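PDB 1WYZ: putative S-adenosylmethionine-dependent methyltransferase from Bacteroides thetaiotaomicron, which probably acts as a methyltransferase of the RsmI-like family that uses S-adenosylmethionine as methyl donor. Local coordinates for residues N178-M181 / I182-L186. Residues are numbered along the deposited sequence; the frame is centred on the assembly and turned at random.
Sequences NHKM and IEDIL
Lys-180 and Asp-184, one helical turn apart on helix 178-188, join in a salt bridge, NZ standing 3.3 Å from OD1. A weak hydrogen bond also runs from NZ to OD2 as part of the salt bridge, so the ammonium sits almost evenly between the two carboxylate oxygens. Lys-180 has CG opposite the backbone N (chi1 -174°), and bends at chi2 and chi4 turn the amine along the helix to reach its mate. OD2 also pairs with Arg-151 of helix 150-165, which makes the carboxylate a junction between two cations and two helices. An alanine in place of Asp-184 would probably leave both Lys-180 and Arg-151 without this shared counter-charge and free the lysine chain to swing away.

The backbone supplies the regular i to i+4 ladder: the N-H groups of Ile-182, Glu-183, Asp-184 and Ile-185 bind the carbonyl oxygens of Asn-178, His-179, Lys-180 and Met-181. The Ile-185 N to Met-181 O bond is 2.8 Å long.

Apolar contacts adjoin the charged pair and continue round the helix. Selenomethionine Met-181 doubles back at chi2 and chi3 so that its terminal CE meets CG1 of Ile-185 and CB of Asp-184. Its chain and Ile-185 both pack on Leu-155 of helix 150-165 and on Phe-171 of strand 168-173. Ile-182 places CD1 over one face of the His-179 ring, offset toward the rim, in a CH-pi contact 4.2 Å from the centroid; Ile-220 touches both residues.

Apolar side chains thus seat the helix against the mixed sheet and helix 150-165, while beside that packing a carboxylate paired with a lysine and an arginine is likely to remain ionised.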
# COMPACT_ATOMS: atom_id res chain seq x y z
N ASN A 178 20.97 4.13 -8.47
CA ASN A 178 19.95 3.89 -9.49
C ASN A 178 20.39 3.32 -10.83
O ASN A 178 19.96 2.24 -11.23
CB ASN A 178 19.16 5.17 -9.75
CG ASN A 178 17.84 5.20 -9.01
OD1 ASN A 178 17.05 4.26 -9.08
ND2 ASN A 178 17.60 6.29 -8.28
N HIS A 179 21.25 4.05 -11.53
CA HIS A 179 21.70 3.60 -12.83
C HIS A 179 22.48 2.29 -12.76
O HIS A 179 22.44 1.50 -13.70
CB HIS A 179 22.54 4.68 -13.50
CG HIS A 179 22.16 4.93 -14.93
ND1 HIS A 179 21.05 5.66 -15.29
CD2 HIS A 179 22.71 4.49 -16.09
CE1 HIS A 179 20.93 5.66 -16.61
NE2 HIS A 179 21.93 4.96 -17.11
N LYS A 180 23.18 2.06 -11.66
CA LYS A 180 23.94 0.82 -11.53
C LYS A 180 22.99 -0.36 -11.38
O LYS A 180 23.31 -1.49 -11.75
CB LYS A 180 24.90 0.89 -10.34
CG LYS A 180 25.83 -0.32 -10.23
CD LYS A 180 26.74 -0.45 -11.45
CE LYS A 180 27.66 -1.66 -11.34
NZ LYS A 180 26.91 -2.94 -11.37
N MSE A 181 21.81 -0.09 -10.83
CA MSE A 181 20.80 -1.14 -10.63
C MSE A 181 20.18 -1.54 -11.97
O MSE A 181 20.16 -2.72 -12.30
CB MSE A 181 19.71 -0.67 -9.67
CG MSE A 181 18.56 -1.66 -9.50
SE MSE A 181 19.00 -3.30 -8.53
CE MSE A 181 19.56 -4.43 -9.97
N ILE A 182 19.70 -0.57 -12.75
CA ILE A 182 19.10 -0.91 -14.04
C ILE A 182 20.09 -1.74 -14.86
O ILE A 182 19.70 -2.67 -15.56
CB ILE A 182 18.65 0.35 -14.84
CG1 ILE A 182 19.81 1.34 -15.01
CG2 ILE A 182 17.45 1.01 -14.16
CD1 ILE A 182 20.72 1.04 -16.18
N GLU A 183 21.37 -1.40 -14.76
CA GLU A 183 22.40 -2.14 -15.48
C GLU A 183 22.37 -3.57 -14.98
O GLU A 183 22.45 -4.50 -15.77
CB GLU A 183 23.79 -1.53 -15.22
CG GLU A 183 24.96 -2.36 -15.76
CD GLU A 183 25.07 -2.34 -17.28
OE1 GLU A 183 24.03 -2.13 -17.96
OE2 GLU A 183 26.19 -2.54 -17.80
N ASP A 184 22.25 -3.74 -13.67
CA ASP A 184 22.20 -5.09 -13.09
C ASP A 184 20.95 -5.90 -13.47
O ASP A 184 21.05 -7.10 -13.73
CB ASP A 184 22.32 -5.03 -11.56
CG ASP A 184 23.73 -4.76 -11.10
OD1 ASP A 184 24.67 -5.35 -11.67
OD2 ASP A 184 23.91 -3.97 -10.15
N ILE A 185 19.80 -5.23 -13.51
CA ILE A 185 18.56 -5.90 -13.86
C ILE A 185 18.60 -6.47 -15.27
O ILE A 185 18.22 -7.63 -15.50
CB ILE A 185 17.36 -4.94 -13.70
CG1 ILE A 185 17.27 -4.48 -12.25
CG2 ILE A 185 16.06 -5.63 -14.12
CD1 ILE A 185 16.60 -5.40 -11.28
N LEU A 186 19.10 -5.67 -16.22
CA LEU A 186 19.17 -6.09 -17.61
C LEU A 186 20.30 -7.06 -17.94
O LEU A 186 20.32 -7.67 -19.02
CB LEU A 186 19.23 -4.86 -18.52
CG LEU A 186 20.36 -3.86 -18.29
CD1 LEU A 186 21.64 -4.35 -18.97
CD2 LEU A 186 19.94 -2.50 -18.85